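Local structure of endonuclease and methylase LlaGI (Lactococcus lactis, 5FFJ) at residues 1067-1072 with 1152-1157; 1298-1303 with 1325-1330; 1304-1309 with 1368-1373; 1345-1350 with 1380-1385. The protein recognises and binds specific DNA sequences as a Type ISP restriction-modification enzyme, a single chain that joins methyltransferase and helicase-like ATPase parts with a nuclease, deleted in this construct. All blocks are in the same frame, centred on the assembly; numbering follows the deposited sequence.

Contact 1 of 4, residues 1067-1072 with 1152-1157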
# COMPACT_ATOMS: atom_id res chain seq x y z
N ALA A 1067 -15.59 9.06 12.22
CA ALA A 1067 -16.68 8.29 11.64
C ALA A 1067 -17.63 7.77 12.72
O ALA A 1067 -18.85 7.71 12.52
CB ALA A 1067 -16.14 7.13 10.81
N TRP A 1068 -17.07 7.39 13.87
CA TRP A 1068 -17.87 6.87 14.98
C TRP A 1068 -18.45 7.99 15.82
O TRP A 1068 -19.63 7.99 16.16
CB TRP A 1068 -17.01 5.96 15.87
CG TRP A 1068 -16.54 4.70 15.20
CD1 TRP A 1068 -15.41 4.54 14.46
CD2 TRP A 1068 -17.19 3.43 15.23
NE1 TRP A 1068 -15.32 3.24 14.02
CE2 TRP A 1068 -16.40 2.54 14.49
CE3 TRP A 1068 -18.37 2.95 15.82
CZ2 TRP A 1068 -16.74 1.20 14.31
CZ3 TRP A 1068 -18.71 1.62 15.65
CH2 TRP A 1068 -17.90 0.76 14.90
N VAL A 1069 -17.60 8.96 16.15
CA VAL A 1069 -17.89 9.93 17.20
C VAL A 1069 -18.59 11.19 16.69
O VAL A 1069 -19.23 11.90 17.47
CB VAL A 1069 -16.57 10.30 17.94
CG1 VAL A 1069 -16.28 11.80 17.91
CG2 VAL A 1069 -16.61 9.79 19.37
N SER A 1070 -18.48 11.47 15.40
CA SER A 1070 -19.11 12.64 14.79
C SER A 1070 -20.00 12.27 13.61
O SER A 1070 -19.71 11.31 12.88
CB SER A 1070 -18.05 13.65 14.34
OG SER A 1070 -17.75 13.48 12.97
N ASN A 1071 -21.07 13.03 13.40
CA ASN A 1071 -22.04 12.74 12.35
C ASN A 1071 -23.06 13.88 12.20
O ASN A 1071 -23.27 14.66 13.13
CB ASN A 1071 -22.76 11.42 12.66
CG ASN A 1071 -23.69 10.97 11.55
OD1 ASN A 1071 -24.33 11.78 10.88
ND2 ASN A 1071 -23.78 9.66 11.35
N PHE A 1072 -23.67 13.95 11.03
CA PHE A 1072 -24.74 14.92 10.76
C PHE A 1072 -26.00 14.62 11.58
O PHE A 1072 -26.67 15.55 12.05
CB PHE A 1072 -25.09 14.92 9.27
CG PHE A 1072 -24.18 15.77 8.43
CD1 PHE A 1072 -24.12 17.14 8.62
CD2 PHE A 1072 -23.41 15.21 7.43
CE1 PHE A 1072 -23.29 17.93 7.84
CE2 PHE A 1072 -22.58 15.99 6.64
CZ PHE A 1072 -22.52 17.35 6.85
N LYS A 1152 -21.63 19.66 12.48
CA LYS A 1152 -22.12 18.31 12.71
C LYS A 1152 -22.38 18.10 14.19
O LYS A 1152 -22.04 18.95 15.02
CB LYS A 1152 -21.10 17.28 12.23
CG LYS A 1152 -20.97 17.14 10.72
CD LYS A 1152 -19.93 16.08 10.37
CE LYS A 1152 -20.06 15.62 8.93
NZ LYS A 1152 -19.08 14.53 8.64
N TYR A 1153 -22.97 16.96 14.52
CA TYR A 1153 -23.12 16.56 15.91
C TYR A 1153 -21.89 15.77 16.35
O TYR A 1153 -21.34 14.98 15.58
CB TYR A 1153 -24.38 15.72 16.10
CG TYR A 1153 -25.65 16.54 16.12
CD1 TYR A 1153 -26.10 17.12 17.29
CD2 TYR A 1153 -26.39 16.73 14.96
CE1 TYR A 1153 -27.25 17.87 17.32
CE2 TYR A 1153 -27.55 17.49 14.98
CZ TYR A 1153 -27.98 18.05 16.16
OH TYR A 1153 -29.13 18.80 16.19
N LEU A 1154 -21.47 16.00 17.59
CA LEU A 1154 -20.25 15.41 18.12
C LEU A 1154 -20.51 14.80 19.49
O LEU A 1154 -21.13 15.42 20.36
CB LEU A 1154 -19.14 16.46 18.22
CG LEU A 1154 -18.00 16.23 19.22
CD1 LEU A 1154 -17.15 15.05 18.81
CD2 LEU A 1154 -17.16 17.48 19.37
N TYR A 1155 -20.03 13.58 19.68
CA TYR A 1155 -20.00 12.96 21.00
C TYR A 1155 -18.70 13.38 21.69
O TYR A 1155 -17.68 12.70 21.58
CB TYR A 1155 -20.11 11.44 20.89
CG TYR A 1155 -20.11 10.72 22.23
CD1 TYR A 1155 -21.15 10.88 23.13
CD2 TYR A 1155 -19.07 9.86 22.57
CE1 TYR A 1155 -21.15 10.22 24.35
CE2 TYR A 1155 -19.07 9.19 23.79
CZ TYR A 1155 -20.11 9.38 24.67
OH TYR A 1155 -20.10 8.72 25.88
N ARG A 1156 -18.75 14.51 22.39
CA ARG A 1156 -17.59 15.02 23.10
C ARG A 1156 -17.44 14.32 24.45
O ARG A 1156 -18.21 14.56 25.38
CB ARG A 1156 -17.66 16.53 23.31
CG ARG A 1156 -16.35 17.11 23.81
CD ARG A 1156 -16.52 18.49 24.39
NE ARG A 1156 -17.41 18.48 25.54
CZ ARG A 1156 -17.57 19.50 26.37
NH1 ARG A 1156 -16.88 20.62 26.18
NH2 ARG A 1156 -18.41 19.41 27.39
N ASN A 1157 -16.43 13.46 24.53
CA ASN A 1157 -16.24 12.57 25.66
C ASN A 1157 -14.75 12.31 25.84
O ASN A 1157 -14.09 11.83 24.92
CB ASN A 1157 -17.03 11.27 25.43
CG ASN A 1157 -17.16 10.42 26.68
OD1 ASN A 1157 -17.72 10.86 27.68
ND2 ASN A 1157 -16.67 9.18 26.61

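Contact 2 of 4, residues 1298-1303 with 1325-1330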
# COMPACT_ATOMS: atom_id res chain seq x y z
N VAL A 1298 -33.47 29.94 -8.81
CA VAL A 1298 -33.58 28.56 -8.35
C VAL A 1298 -34.73 27.84 -9.04
O VAL A 1298 -35.90 28.14 -8.80
CB VAL A 1298 -33.78 28.50 -6.81
CG1 VAL A 1298 -33.65 27.07 -6.31
CG2 VAL A 1298 -32.79 29.41 -6.10
N GLU A 1299 -34.39 26.88 -9.90
CA GLU A 1299 -35.38 26.12 -10.65
C GLU A 1299 -35.68 24.79 -9.97
O GLU A 1299 -34.79 23.96 -9.82
CB GLU A 1299 -34.89 25.87 -12.08
CG GLU A 1299 -34.53 27.13 -12.85
CD GLU A 1299 -33.97 26.83 -14.23
OE1 GLU A 1299 -33.52 25.69 -14.46
OE2 GLU A 1299 -33.98 27.74 -15.09
N ILE A 1300 -36.94 24.59 -9.57
CA ILE A 1300 -37.35 23.37 -8.89
C ILE A 1300 -38.44 22.64 -9.68
O ILE A 1300 -39.58 23.09 -9.74
CB ILE A 1300 -37.87 23.67 -7.47
CG1 ILE A 1300 -36.80 24.42 -6.67
CG2 ILE A 1300 -38.27 22.37 -6.77
CD1 ILE A 1300 -37.21 24.81 -5.27
N SER A 1301 -38.07 21.51 -10.27
CA SER A 1301 -39.03 20.69 -11.02
C SER A 1301 -40.08 20.11 -10.08
O SER A 1301 -41.26 20.46 -10.16
CB SER A 1301 -38.31 19.57 -11.77
OG SER A 1301 -37.70 18.66 -10.86
N GLN A 1302 -39.64 19.21 -9.20
CA GLN A 1302 -40.50 18.65 -8.17
C GLN A 1302 -39.85 18.86 -6.80
O GLN A 1302 -38.64 19.09 -6.72
CB GLN A 1302 -40.76 17.16 -8.43
CG GLN A 1302 -39.53 16.27 -8.36
CD GLN A 1302 -39.88 14.79 -8.29
OE1 GLN A 1302 -41.03 14.42 -8.05
NE2 GLN A 1302 -38.88 13.94 -8.51
N PRO A 1303 -40.64 18.78 -5.72
CA PRO A 1303 -40.09 19.08 -4.40
C PRO A 1303 -39.27 17.93 -3.80
O PRO A 1303 -39.63 17.38 -2.76
CB PRO A 1303 -41.34 19.37 -3.57
CG PRO A 1303 -42.38 18.51 -4.18
CD PRO A 1303 -42.08 18.48 -5.66
N GLU A 1325 -31.15 16.10 -9.22
CA GLU A 1325 -31.76 15.92 -10.53
C GLU A 1325 -33.12 16.62 -10.63
O GLU A 1325 -33.79 16.53 -11.66
CB GLU A 1325 -31.91 14.43 -10.84
CG GLU A 1325 -30.58 13.71 -11.00
CD GLU A 1325 -30.74 12.22 -11.22
OE1 GLU A 1325 -31.87 11.72 -11.10
OE2 GLU A 1325 -29.73 11.55 -11.53
N SER A 1326 -33.51 17.32 -9.57
CA SER A 1326 -34.73 18.12 -9.56
C SER A 1326 -34.41 19.61 -9.54
O SER A 1326 -34.94 20.38 -10.34
CB SER A 1326 -35.61 17.75 -8.37
OG SER A 1326 -36.01 16.40 -8.43
N ILE A 1327 -33.55 20.01 -8.61
CA ILE A 1327 -33.25 21.42 -8.37
C ILE A 1327 -31.90 21.83 -8.96
O ILE A 1327 -30.93 21.08 -8.89
CB ILE A 1327 -33.26 21.75 -6.86
CG1 ILE A 1327 -34.54 21.23 -6.20
CG2 ILE A 1327 -33.11 23.26 -6.64
CD1 ILE A 1327 -34.55 21.34 -4.70
N THR A 1328 -31.85 23.03 -9.53
CA THR A 1328 -30.61 23.63 -10.02
C THR A 1328 -30.58 25.12 -9.67
O THR A 1328 -31.62 25.76 -9.55
CB THR A 1328 -30.44 23.46 -11.54
OG1 THR A 1328 -31.33 24.34 -12.23
CG2 THR A 1328 -30.71 22.02 -11.97
N ILE A 1329 -29.37 25.65 -9.53
CA ILE A 1329 -29.17 27.06 -9.19
C ILE A 1329 -28.37 27.73 -10.30
O ILE A 1329 -27.30 27.25 -10.66
CB ILE A 1329 -28.43 27.21 -7.84
CG1 ILE A 1329 -29.17 26.46 -6.73
CG2 ILE A 1329 -28.30 28.68 -7.47
CD1 ILE A 1329 -28.75 25.01 -6.59
N LYS A 1330 -28.88 28.84 -10.82
CA LYS A 1330 -28.26 29.51 -11.96
C LYS A 1330 -27.95 30.98 -11.66
O LYS A 1330 -28.48 31.55 -10.71
CB LYS A 1330 -29.16 29.41 -13.19
CG LYS A 1330 -29.21 28.00 -13.78
CD LYS A 1330 -30.19 27.90 -14.94
CE LYS A 1330 -29.94 26.64 -15.76
NZ LYS A 1330 -31.18 26.07 -16.35

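Contact 3 of 4, residues 1304-1309 with 1368-1373. With nucleotides of chain B.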
# COMPACT_ATOMS: atom_id res chain seq x y z
N ASP A 1304 -38.18 17.57 -4.48
CA ASP A 1304 -37.20 16.65 -3.94
C ASP A 1304 -36.00 17.45 -3.45
O ASP A 1304 -35.19 17.92 -4.25
CB ASP A 1304 -36.76 15.62 -4.98
CG ASP A 1304 -35.75 14.62 -4.44
OD1 ASP A 1304 -35.65 14.49 -3.20
OD2 ASP A 1304 -35.06 13.98 -5.25
N TYR A 1305 -35.89 17.60 -2.13
CA TYR A 1305 -34.85 18.44 -1.53
C TYR A 1305 -33.71 17.60 -0.96
O TYR A 1305 -32.85 18.12 -0.25
CB TYR A 1305 -35.45 19.32 -0.44
CG TYR A 1305 -36.67 20.09 -0.88
CD1 TYR A 1305 -36.55 21.26 -1.61
CD2 TYR A 1305 -37.95 19.64 -0.56
CE1 TYR A 1305 -37.67 21.97 -2.01
CE2 TYR A 1305 -39.07 20.34 -0.96
CZ TYR A 1305 -38.92 21.50 -1.68
OH TYR A 1305 -40.04 22.20 -2.08
N ARG A 1306 -33.71 16.31 -1.26
CA ARG A 1306 -32.65 15.43 -0.80
C ARG A 1306 -31.40 15.60 -1.66
O ARG A 1306 -31.50 15.83 -2.87
CB ARG A 1306 -33.09 13.97 -0.82
CG ARG A 1306 -33.99 13.58 0.34
CD ARG A 1306 -33.83 12.12 0.75
NE ARG A 1306 -33.76 11.99 2.21
CZ ARG A 1306 -32.77 11.39 2.88
NH1 ARG A 1306 -32.83 11.34 4.20
NH2 ARG A 1306 -31.74 10.84 2.25
N VAL A 1307 -30.24 15.49 -1.02
CA VAL A 1307 -28.97 15.64 -1.70
C VAL A 1307 -28.26 14.30 -1.81
O VAL A 1307 -28.32 13.47 -0.90
CB VAL A 1307 -28.06 16.65 -0.96
CG1 VAL A 1307 -27.72 16.15 0.44
CG2 VAL A 1307 -26.80 16.91 -1.76
N LYS A 1308 -27.61 14.08 -2.95
CA LYS A 1308 -26.69 12.96 -3.11
C LYS A 1308 -25.29 13.55 -3.22
O LYS A 1308 -24.42 13.32 -2.38
CB LYS A 1308 -27.03 12.13 -4.35
CG LYS A 1308 -26.15 10.90 -4.53
CD LYS A 1308 -26.36 10.25 -5.89
CE LYS A 1308 -25.55 8.97 -6.02
NZ LYS A 1308 -25.71 8.34 -7.37
N LYS A 1309 -25.08 14.34 -4.28
CA LYS A 1309 -23.84 15.05 -4.47
C LYS A 1309 -24.06 16.24 -5.40
O LYS A 1309 -24.44 16.07 -6.56
CB LYS A 1309 -22.75 14.14 -5.03
CG LYS A 1309 -21.36 14.74 -4.98
CD LYS A 1309 -20.30 13.68 -5.25
CE LYS A 1309 -18.90 14.23 -5.03
NZ LYS A 1309 -17.90 13.14 -4.86
N PRO A 1368 -26.21 14.11 5.16
CA PRO A 1368 -26.47 15.47 5.65
C PRO A 1368 -27.96 15.85 5.73
O PRO A 1368 -28.29 16.82 6.41
CB PRO A 1368 -25.74 16.35 4.63
CG PRO A 1368 -25.68 15.53 3.40
CD PRO A 1368 -25.52 14.12 3.86
N ASN A 1369 -28.83 15.11 5.05
CA ASN A 1369 -30.26 15.41 5.07
C ASN A 1369 -30.89 15.13 6.45
O ASN A 1369 -31.97 15.64 6.75
CB ASN A 1369 -31.02 14.62 4.00
CG ASN A 1369 -30.54 14.93 2.59
OD1 ASN A 1369 -29.82 14.15 1.98
ND2 ASN A 1369 -30.97 16.07 2.06
N GLU A 1370 -30.21 14.33 7.26
CA GLU A 1370 -30.72 13.93 8.57
C GLU A 1370 -30.34 14.93 9.67
O GLU A 1370 -30.66 14.72 10.84
CB GLU A 1370 -30.20 12.54 8.95
CG GLU A 1370 -30.65 11.43 8.01
CD GLU A 1370 -30.13 10.06 8.41
OE1 GLU A 1370 -29.39 9.96 9.42
OE2 GLU A 1370 -30.45 9.07 7.71
N PHE A 1371 -29.67 16.01 9.29
CA PHE A 1371 -29.16 16.95 10.28
C PHE A 1371 -30.22 17.92 10.83
O PHE A 1371 -30.27 18.16 12.04
CB PHE A 1371 -28.00 17.78 9.70
CG PHE A 1371 -27.59 18.94 10.57
CD1 PHE A 1371 -26.87 18.74 11.73
CD2 PHE A 1371 -27.95 20.23 10.23
CE1 PHE A 1371 -26.51 19.81 12.54
CE2 PHE A 1371 -27.60 21.30 11.03
CZ PHE A 1371 -26.88 21.09 12.18
N SER A 1372 -31.07 18.44 9.95
CA SER A 1372 -31.75 19.72 10.20
C SER A 1372 -33.27 19.72 10.41
O SER A 1372 -33.83 20.75 10.77
CB SER A 1372 -31.46 20.68 9.05
OG SER A 1372 -32.12 21.91 9.26
N ASP A 1373 -33.94 18.61 10.11
CA ASP A 1373 -35.39 18.50 10.32
C ASP A 1373 -36.18 19.27 9.25
O ASP A 1373 -37.36 18.99 9.00
CB ASP A 1373 -35.78 19.00 11.73
CG ASP A 1373 -36.88 18.17 12.38
OD1 ASP A 1373 -36.84 16.93 12.30
OD2 ASP A 1373 -37.78 18.78 13.00
P DA B 16 -17.85 11.34 -8.41
OP1 DA B 16 -18.71 12.46 -7.95
OP2 DA B 16 -18.47 10.04 -8.74
O5' DA B 16 -17.01 11.82 -9.68
C5' DA B 16 -16.18 12.98 -9.60
C4' DA B 16 -15.77 13.44 -10.99
O4' DA B 16 -14.69 12.59 -11.48
C3' DA B 16 -16.87 13.39 -12.04
O3' DA B 16 -16.78 14.52 -12.92
C2' DA B 16 -16.60 12.06 -12.76
C1' DA B 16 -15.09 11.94 -12.68
N9 DA B 16 -14.59 10.57 -12.63
C8 DA B 16 -15.01 9.57 -11.80
N7 DA B 16 -14.38 8.43 -11.97
C5 DA B 16 -13.48 8.70 -12.99
C6 DA B 16 -12.52 7.90 -13.64
N6 DA B 16 -12.31 6.62 -13.34
N1 DA B 16 -11.79 8.48 -14.62
C2 DA B 16 -12.01 9.77 -14.92
N3 DA B 16 -12.89 10.61 -14.38
C4 DA B 16 -13.60 10.01 -13.41

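Contact 4 of 4, residues 1345-1350 with 1380-1385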
# COMPACT_ATOMS: atom_id res chain seq x y z
N PRO A 1345 -13.02 27.76 -1.64
CA PRO A 1345 -14.14 28.70 -1.49
C PRO A 1345 -15.22 28.18 -0.54
O PRO A 1345 -15.41 26.97 -0.43
CB PRO A 1345 -14.68 28.84 -2.92
CG PRO A 1345 -13.55 28.47 -3.80
CD PRO A 1345 -12.80 27.40 -3.06
N ALA A 1346 -15.91 29.10 0.13
CA ALA A 1346 -16.96 28.75 1.08
C ALA A 1346 -18.06 27.94 0.41
O ALA A 1346 -18.57 26.98 0.99
CB ALA A 1346 -17.55 30.02 1.71
N ILE A 1347 -18.41 28.32 -0.81
CA ILE A 1347 -19.44 27.63 -1.56
C ILE A 1347 -19.03 26.19 -1.84
O ILE A 1347 -19.85 25.27 -1.77
CB ILE A 1347 -19.74 28.36 -2.89
CG1 ILE A 1347 -20.33 29.74 -2.59
CG2 ILE A 1347 -20.71 27.55 -3.74
CD1 ILE A 1347 -20.36 30.67 -3.78
N GLU A 1348 -17.75 25.98 -2.13
CA GLU A 1348 -17.25 24.66 -2.48
C GLU A 1348 -17.20 23.75 -1.25
O GLU A 1348 -17.21 22.53 -1.39
CB GLU A 1348 -15.86 24.76 -3.12
CG GLU A 1348 -15.68 23.90 -4.36
CD GLU A 1348 -16.53 24.35 -5.53
OE1 GLU A 1348 -16.70 25.58 -5.71
OE2 GLU A 1348 -17.03 23.48 -6.28
N TRP A 1349 -17.14 24.34 -0.07
CA TRP A 1349 -17.17 23.56 1.17
C TRP A 1349 -18.53 22.91 1.33
O TRP A 1349 -18.63 21.74 1.71
CB TRP A 1349 -16.86 24.43 2.38
CG TRP A 1349 -15.40 24.59 2.66
CD1 TRP A 1349 -14.63 25.69 2.43
CD2 TRP A 1349 -14.52 23.60 3.21
NE1 TRP A 1349 -13.33 25.45 2.81
CE2 TRP A 1349 -13.24 24.18 3.29
CE3 TRP A 1349 -14.70 22.28 3.65
CZ2 TRP A 1349 -12.14 23.48 3.79
CZ3 TRP A 1349 -13.61 21.60 4.14
CH2 TRP A 1349 -12.34 22.20 4.21
N ILE A 1350 -19.59 23.66 1.04
CA ILE A 1350 -20.94 23.14 1.12
C ILE A 1350 -21.11 21.98 0.13
O ILE A 1350 -21.66 20.94 0.47
CB ILE A 1350 -21.99 24.23 0.83
CG1 ILE A 1350 -21.79 25.43 1.76
CG2 ILE A 1350 -23.40 23.68 0.97
CD1 ILE A 1350 -21.87 25.10 3.25
N ASN A 1380 -31.17 26.17 1.52
CA ASN A 1380 -31.10 27.49 2.16
C ASN A 1380 -29.67 27.85 2.53
O ASN A 1380 -29.23 28.99 2.34
CB ASN A 1380 -31.97 27.53 3.41
CG ASN A 1380 -33.45 27.63 3.10
OD1 ASN A 1380 -33.85 28.23 2.09
ND2 ASN A 1380 -34.28 27.06 3.96
N LEU A 1381 -28.95 26.88 3.07
CA LEU A 1381 -27.57 27.09 3.50
C LEU A 1381 -26.69 27.48 2.32
O LEU A 1381 -25.95 28.47 2.39
CB LEU A 1381 -27.02 25.83 4.18
CG LEU A 1381 -25.52 25.80 4.48
CD1 LEU A 1381 -25.13 26.93 5.43
CD2 LEU A 1381 -25.14 24.46 5.06
N LEU A 1382 -26.77 26.71 1.24
CA LEU A 1382 -25.98 26.98 0.04
C LEU A 1382 -26.21 28.39 -0.45
O LEU A 1382 -25.27 29.17 -0.62
CB LEU A 1382 -26.32 25.98 -1.06
CG LEU A 1382 -25.80 26.33 -2.46
CD1 LEU A 1382 -24.28 26.29 -2.49
CD2 LEU A 1382 -26.39 25.40 -3.50
N LEU A 1383 -27.47 28.72 -0.70
CA LEU A 1383 -27.84 30.04 -1.20
C LEU A 1383 -27.30 31.14 -0.30
O LEU A 1383 -26.76 32.13 -0.78
CB LEU A 1383 -29.37 30.15 -1.32
CG LEU A 1383 -30.04 29.25 -2.36
CD1 LEU A 1383 -31.55 29.42 -2.32
CD2 LEU A 1383 -29.52 29.52 -3.76
N SER A 1384 -27.45 30.96 1.01
CA SER A 1384 -27.00 31.95 1.98
C SER A 1384 -25.49 32.14 1.91
O SER A 1384 -25.00 33.27 1.92
CB SER A 1384 -27.42 31.55 3.39
OG SER A 1384 -28.83 31.54 3.53
N VAL A 1385 -24.76 31.03 1.85
CA VAL A 1385 -23.30 31.06 1.83
C VAL A 1385 -22.77 31.84 0.63
O VAL A 1385 -21.72 32.49 0.72
CB VAL A 1385 -22.72 29.63 1.84
CG1 VAL A 1385 -21.26 29.61 1.42
CG2 VAL A 1385 -22.87 29.02 3.23

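Contact 1 of 4, residues 1067-1072 with 1152-1157
Lys1152 leaves its strand with CG anti to the carbonyl carbon (chi1 -73°) and then runs extended, so that its methylenes lie obliquely across the ring of Phe1072. CB rests on the opposing backbone, 3.5 Å from Asn1071 O. CG comes within 3.8 Å of Phe1072 CD1, and CD passes Ser1070 OG, a hydroxyl hydrogen-bonded to Asp1066 O, at 4.3 Å. CE stands over the ring face, 3.7 Å from the Phe1072 centroid and 21° off the normal, a CH-pi contact displaced toward CE2. At the tip, NZ forms a salt bridge with Asp1366, whose OD1 also accepts Phe1072 N, so one carboxylate holds the ammonium and the backbone N of the residue whose ring the lysine crosses.

The backbone sets this register. Asn1071 and Tyr1153 are an antiparallel hydrogen-bonded pair, with Asn1071 N to Tyr1153 O at 2.9 Å and Tyr1153 N to Asn1071 O at 2.7 Å. Tyr1155 N donates almost straight (171°) to Val1069 O at 2.9 Å. Since Ser1070 is the first residue to leave helical torsions, strand pairing takes over directly where the helix stops.

Strand 1070-1071 forms one border of a four-stranded mixed sheet in the specificity domain. Strand 1141-1147 flanks 1150-1155 on its other side, helix 1074-1096 receives the side chains of Asn1071 and Tyr1155, and Leu1154 packs on Leu1200 of strand 1200-1201.

Contact 2 of 4, residues 1298-1303 with 1325-1330
Strands 1298-1300 and 1327-1330 run antiparallel, their axes approaching to 4.9 Å with N-to-C directions 162° apart, and Glu1299 with Thr1328 forms a hydrogen-bonded pair between the non-hydrogen-bonded pairs Val1298-Ile1329 and Ile1300-Ile1327. Glu1299 N donates to Thr1328 O at 3.0 Å, nearly along the C=O axis, and Thr1328 N answers to Glu1299 O at 3.1 Å. Beyond the strands the pairing loosens: Ser1326 O takes two weak bonds, from Ser1301 N and from Ser1301 OG, each 3.3 Å long. The OG reaches it from the crowded position between its own backbone N and carbonyl carbon.

On the face of Ile1300 and Ile1327 the aliphatic groups lie side by side. Ile1327 CG2 is the shared atom, 3.9 Å from Val1298 CG1 and equally far from Ile1300 CG1. These strands belong to a three-stranded antiparallel sheet of the specificity domain in which 1327-1330 is central and 1321-1322 completes the other side; helix 1377-1398 packs on part of this face, with Leu1383 against Val1298 and Ile1329 and Leu1379 against Ile1327.

The Glu1299 face is polar. Its side chain is extended beyond CG and crosses Lys1330 obliquely, and a salt bridge of 3.0 Å joins Glu1299 OE1 to Lys1330 NZ. The ammonium meets OE1 from above the carboxylate, 33° out of plane. An alanine at Glu1299 would probably leave the backbone pairing largely intact but cost Lys1330 this diagonal charge partner. Farther along, Gln1302 CG lies 3.5 Å from Ser1326 OG.

Contact 3 of 4, residues 1304-1309 with 1368-1373
Arg1306 lays one face of its guanidinium over the CB of Asn1369, which stands 3.7 Å above the plane and toward its rim. Bends at chi2 and chi3 fold the group back to this position, and its plane makes 35° with that of the Asn1369 amide. Glu1370 CG comes to the guanidinium edge, 4.4 Å from Arg1306 NH1. The Glu1370 carboxylate remains apart, with OE2 4.8 Å from Arg1306 NH1, so any attraction between the charges is probably modest; NH2 has a long, weak ion pair with Asp1367.

Beside this overlap Val1307 forms the apolar half of the contact. Its CG1, in the crowded position between backbone N and carbonyl carbon, meets Pro1368 CG at 3.6 Å and also lies against the Asn1369 side chain, while Ile1378 of helix 1377-1398 underlies all three residues. Both segments are loops of the specificity domain. The first opens with an Asx turn: Asp1304 OD1 accepts Arg1306 N at 3.3 Å with an angle of 160° at the hydrogen, approached from above the carboxylate plane.

Past Val1307 the same loop carries Lys1309 toward the DNA. Its chain is extended beyond CG, and NZ gives a weak hydrogen bond of 3.3 Å to OP1 of DA16 of chain B. The bond is made to the phosphate, not the base; Gln1355 OE1 is another weak partner of this ammonium.

Contact 4 of 4, residues 1345-1350 with 1380-1385
Val1385 is the bump that packs onto helix 1346-1353, in the hollow bounded by Ala1346, Ile1347 and Ile1350. With CG1 anti to the backbone N (chi1 163°), its two methyls part to serve different walls. CG1 faces the start of the helix, 3.7 Å from Ala1346 CB and 4.1 Å from Ile1347 CG1. CG2 meets Ile1350 tip to tip, 4.0 Å from its CG1.

The fit is reciprocal, because Ile1350 projects into the hollow formed by Leu1381, Leu1382 and Val1385. Its CD1 touches Leu1381 CD2 at 3.8 Å, while CG2, on the other branch, settles 4.2 Å from Leu1382 CB. Ile1347 closes one flank: its CG2 lies 4.0 Å from Leu1382 CD1, the two chains crossing obliquely. An alanine at Val1385 would probably leave the hollow between Ala1346 and Ile1350 poorly filled and loosen the approach of the helices, since both methyls that fill it, CG1 and CG2, would be lost.

No hydrogen bond joins the segments; the touching residues are all buried and aliphatic. Leu1382 additionally packs on Ile1321 and Ile1329, linking the helices to the small antiparallel sheet. With segment axes 9.4 Å apart and directions differing by 168°, the arrangement is that of a closely packed antiparallel helix pair, joining the short helix 1346-1353 to the long helix 1377-1398 near the C-terminus.

In the fold
The four contacts lie on the same side of the chain's centre, and helix 1377-1398 links most of them. Contacts 2 and 4, with centres 16 Å apart, meet where Ile1329 CD1 approaches Leu1382 CD2 at 3.9 Å. Contact 3 touches contact 2 through Ile1327 CD1 and Tyr1305 CD1, 3.7 Å apart, and reaches contact 1 through Phe1371, whose CE1 lies 3.5 Å from Tyr1153 CE2. Contact 3 therefore bridges contacts 1 and 2, whose nearest atoms are about 17 Å apart. It also carries the lysine that meets a DNA phosphate; the nearest atoms of contacts 1, 4 and 2 lie about 5, 6 and 11 Å from the DNA.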